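Local coordinates for protein binding component of ABC transporter (Wolinella succinogenes, PDB 3K4U) that binds lysine in its pocket and probably serves as the solute-binding component of an ABC transporter for amino acids, at residues E[118-122]-E[140-145]. Coordinates in Å, arbitrary orientation, origin at the centre of the assembly. Numbering follows the deposited sequence.
Sequences LVTKF and KTYDTE. With LYS (lysine), chain K.
Residues 118-121 and 140-142 are neighbouring parallel strands. Their axes approach to 4.7 Å and cross at -29°. Val119 pairs with Lys140, Thr120 with Thr141 and Lys121 with Tyr142. Lys140 N donates to Leu118 O (3.0 Å), Thr120 N to Lys140 O (3.2 Å), Tyr142 N to Thr120 O (3.0 Å) and Phe122 N to Tyr142 O (2.9 Å). Each strand thus gives and takes in turn, as parallel pairing requires.

Lys121 is the residue most buried by the contact. Its chi1 to chi3 are all t, so the chain runs extended past the strand end, and chi4 is p. Lys121 NZ donates to Asp143 O (2.7 Å) and makes a long salt bridge with Glu145 OE2 (3.9 Å). Lys121 CA also lies 3.0 Å from Tyr142 O, a CA-H...O contact.

Tyr142 has chi1 m, which brings the edge of its ring to Val119, with CE2 3.7 Å from Val119 CG1. Val119 and Lys140 share one face of the sheet, where Val119 CG1 meets Lys140 CB at 3.6 Å.

Thr144 is the N-cap of helix 145-154, and its OG1 also hydrogen-bonds Glu147 OE2. Glu145 OE1 accepts a weak hydrogen bond from the ligand NZ (3.3 Å). Glu12 and Asp163 also bind this lysine. The strands belong to the beta-alpha-beta unit 117-121, 125-133, 138-142. Lys121 at the end of its strand and Glu145 at the start of the next helix line the lysine pocket of a family 3 periplasmic-binding-protein fold.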
ATOM      1  N   LEU E 118     -17.902  13.374  41.355  1.00 33.39           N
ATOM      2  CA  LEU E 118     -17.928  12.467  40.191  1.00 30.28           C
ATOM      3  C   LEU E 118     -18.152  10.976  40.539  1.00 28.27           C
ATOM      4  O   LEU E 118     -17.451  10.384  41.381  1.00 26.56           O
ATOM      5  CB  LEU E 118     -16.637  12.641  39.412  1.00 29.87           C
ATOM      6  CG  LEU E 118     -16.060  11.573  38.483  1.00  4.08           C
ATOM      7  CD1 LEU E 118     -16.236  12.008  37.050  1.00 29.55           C
ATOM      8  CD2 LEU E 118     -14.600  11.421  38.829  1.00 29.41           C
ATOM      9  N   VAL E 119     -19.123  10.365  39.864  1.00 27.81           N
ATOM     10  CA  VAL E 119     -19.527   8.997  40.219  1.00 26.69           C
ATOM     11  C   VAL E 119     -19.431   7.940  39.126  1.00 27.01           C
ATOM     12  O   VAL E 119     -19.715   8.203  37.930  1.00 27.52           O
ATOM     13  CB  VAL E 119     -20.909   8.939  40.866  1.00 25.35           C
ATOM     14  CG1 VAL E 119     -20.867   9.606  42.236  1.00 20.01           C
ATOM     15  CG2 VAL E 119     -21.938   9.585  39.983  1.00 19.10           C
ATOM     16  N   THR E 120     -19.027   6.743  39.557  1.00 26.09           N
ATOM     17  CA  THR E 120     -19.058   5.566  38.705  1.00 25.77           C
ATOM     18  C   THR E 120     -19.291   4.237  39.478  1.00 25.02           C
ATOM     19  O   THR E 120     -19.462   4.218  40.714  1.00 24.70           O
ATOM     20  CB  THR E 120     -17.782   5.485  37.849  1.00 25.78           C
ATOM     21  OG1 THR E 120     -18.054   4.751  36.646  1.00 17.97           O
ATOM     22  CG2 THR E 120     -16.647   4.825  38.615  1.00 17.50           C
ATOM     23  N   LYS E 121     -19.280   3.136  38.740  1.00 23.86           N
ATOM     24  CA  LYS E 121     -19.485   1.847  39.341  1.00 24.17           C
ATOM     25  C   LYS E 121     -18.200   1.369  40.029  1.00 24.95           C
ATOM     26  O   LYS E 121     -17.087   1.763  39.630  1.00 25.75           O
ATOM     27  CB  LYS E 121     -19.917   0.852  38.270  1.00 23.60           C
ATOM     28  CG  LYS E 121     -19.790  -0.629  38.708  1.00 13.15           C
ATOM     29  CD  LYS E 121     -19.897  -1.516  37.477  1.00 22.69           C
ATOM     30  CE  LYS E 121     -20.060  -2.955  37.836  1.00 12.77           C
ATOM     31  NZ  LYS E 121     -21.359  -3.197  38.487  1.00 21.29           N
ATOM     32  N   PHE E 122     -18.347   0.497  41.027  1.00 23.79           N
ATOM     33  CA  PHE E 122     -17.200   0.037  41.801  1.00 23.09           C
ATOM     34  C   PHE E 122     -16.348  -1.028  41.099  1.00 24.03           C
ATOM     35  O   PHE E 122     -16.880  -1.929  40.414  1.00 24.55           O
ATOM     36  CB  PHE E 122     -17.638  -0.473  43.179  1.00 21.66           C
ATOM     37  CG  PHE E 122     -16.499  -0.969  44.026  1.00 16.66           C
ATOM     38  CD1 PHE E 122     -15.724  -0.063  44.789  1.00 21.33           C
ATOM     39  CD2 PHE E 122     -16.157  -2.323  44.037  1.00 21.19           C
ATOM     40  CE1 PHE E 122     -14.652  -0.506  45.576  1.00 16.22           C
ATOM     41  CE2 PHE E 122     -15.064  -2.781  44.823  1.00 16.95           C
ATOM     42  CZ  PHE E 122     -14.311  -1.857  45.586  1.00 20.69           C
ATOM     43  N   LYS E 140     -17.142   9.069  44.113  1.00 31.22           N
ATOM     44  CA  LYS E 140     -17.994   8.108  44.812  1.00 30.15           C
ATOM     45  C   LYS E 140     -18.398   6.957  43.903  1.00 29.23           C
ATOM     46  O   LYS E 140     -18.550   7.121  42.690  1.00 28.28           O
ATOM     47  CB  LYS E 140     -19.249   8.781  45.342  1.00 29.89           C
ATOM     48  CG  LYS E 140     -19.028   9.612  46.586  1.00 29.25           C
ATOM     49  CD  LYS E 140     -20.285   9.667  47.417  1.00 28.90           C
ATOM     50  CE  LYS E 140     -21.394  10.383  46.703  1.00 28.81           C
ATOM     51  NZ  LYS E 140     -22.440  10.749  47.667  1.00 28.09           N
ATOM     52  N   THR E 141     -18.603   5.798  44.518  1.00 28.88           N
ATOM     53  CA  THR E 141     -18.808   4.563  43.772  1.00 28.17           C
ATOM     54  C   THR E 141     -20.047   3.779  44.217  1.00 27.15           C
ATOM     55  O   THR E 141     -20.405   3.768  45.384  1.00 27.36           O
ATOM     56  CB  THR E 141     -17.624   3.607  43.931  1.00 27.95           C
ATOM     57  OG1 THR E 141     -17.607   3.129  45.287  1.00 15.63           O
ATOM     58  CG2 THR E 141     -16.322   4.279  43.574  1.00 14.91           C
ATOM     59  N   TYR E 142     -20.644   3.084  43.257  1.00 25.91           N
ATOM     60  CA  TYR E 142     -21.875   2.391  43.429  1.00 25.28           C
ATOM     61  C   TYR E 142     -21.816   1.053  42.717  1.00 25.68           C
ATOM     62  O   TYR E 142     -21.139   0.905  41.683  1.00 26.68           O
ATOM     63  CB  TYR E 142     -23.002   3.254  42.867  1.00 25.17           C
ATOM     64  CG  TYR E 142     -23.156   4.542  43.643  1.00 30.74           C
ATOM     65  CD1 TYR E 142     -23.908   4.574  44.815  1.00 24.72           C
ATOM     66  CD2 TYR E 142     -22.517   5.723  43.228  1.00 25.19           C
ATOM     67  CE1 TYR E 142     -24.042   5.726  45.541  1.00 30.21           C
ATOM     68  CE2 TYR E 142     -22.645   6.891  43.957  1.00 30.24           C
ATOM     69  CZ  TYR E 142     -23.416   6.886  45.120  1.00 25.18           C
ATOM     70  OH  TYR E 142     -23.560   8.034  45.875  1.00 30.08           O
ATOM     71  N   ASP E 143     -22.548   0.093  43.273  1.00 24.39           N
ATOM     72  CA  ASP E 143     -22.664  -1.262  42.752  1.00 22.88           C
ATOM     73  C   ASP E 143     -23.136  -1.378  41.311  1.00 20.69           C
ATOM     74  O   ASP E 143     -22.804  -2.364  40.642  1.00 19.86           O
ATOM     75  CB  ASP E 143     -23.566  -2.094  43.675  1.00 23.69           C
ATOM     76  CG  ASP E 143     -22.942  -2.289  45.040  1.00 48.93           C
ATOM     77  OD1 ASP E 143     -21.686  -2.440  45.073  1.00 24.96           O
ATOM     78  OD2 ASP E 143     -23.686  -2.273  46.065  1.00 25.48           O
ATOM     79  N   THR E 144     -23.902  -0.399  40.828  1.00 19.31           N
ATOM     80  CA  THR E 144     -24.338  -0.437  39.422  1.00 18.87           C
ATOM     81  C   THR E 144     -24.200   0.874  38.617  1.00 18.82           C
ATOM     82  O   THR E 144     -24.265   1.981  39.161  1.00 19.00           O
ATOM     83  CB  THR E 144     -25.772  -1.015  39.254  1.00 18.58           C
ATOM     84  OG1 THR E 144     -26.743  -0.093  39.779  1.00  4.00           O
ATOM     85  CG2 THR E 144     -25.887  -2.367  39.925  1.00  2.16           C
ATOM     86  N   GLU E 145     -24.004   0.723  37.319  1.00 19.00           N
ATOM     87  CA  GLU E 145     -23.840   1.853  36.429  1.00 20.90           C
ATOM     88  C   GLU E 145     -25.011   2.758  36.643  1.00 23.10           C
ATOM     89  O   GLU E 145     -24.848   3.972  36.798  1.00 24.40           O
ATOM     90  CB  GLU E 145     -23.851   1.407  34.958  1.00 20.77           C
ATOM     91  CG  GLU E 145     -22.641   0.636  34.492  1.00 32.76           C
ATOM     92  CD  GLU E 145     -22.796  -0.866  34.611  1.00 21.05           C
ATOM     93  OE1 GLU E 145     -22.427  -1.588  33.650  1.00 33.16           O
ATOM     94  OE2 GLU E 145     -23.292  -1.339  35.659  1.00 33.64           O
TER
HETATM   95  N   LYS K 501     -14.898  -2.019  30.247  1.00 30.74           N
HETATM   96  CA  LYS K 501     -15.430  -2.063  31.593  1.00 30.80           C
HETATM   97  C   LYS K 501     -14.463  -2.858  32.441  1.00 30.93           C
HETATM   98  O   LYS K 501     -13.818  -3.769  31.925  1.00 30.69           O
HETATM   99  CB  LYS K 501     -16.801  -2.755  31.601  1.00 30.98           C
HETATM  100  CG  LYS K 501     -17.675  -2.425  32.789  1.00 24.16           C
HETATM  101  CD  LYS K 501     -18.500  -3.604  33.169  1.00 30.39           C
HETATM  102  CE  LYS K 501     -19.650  -3.239  34.115  1.00 25.37           C
HETATM  103  NZ  LYS K 501     -20.655  -4.327  34.235  1.00 30.30           N
HETATM  104  OXT LYS K 501     -14.310  -2.621  33.637  1.00 31.04           O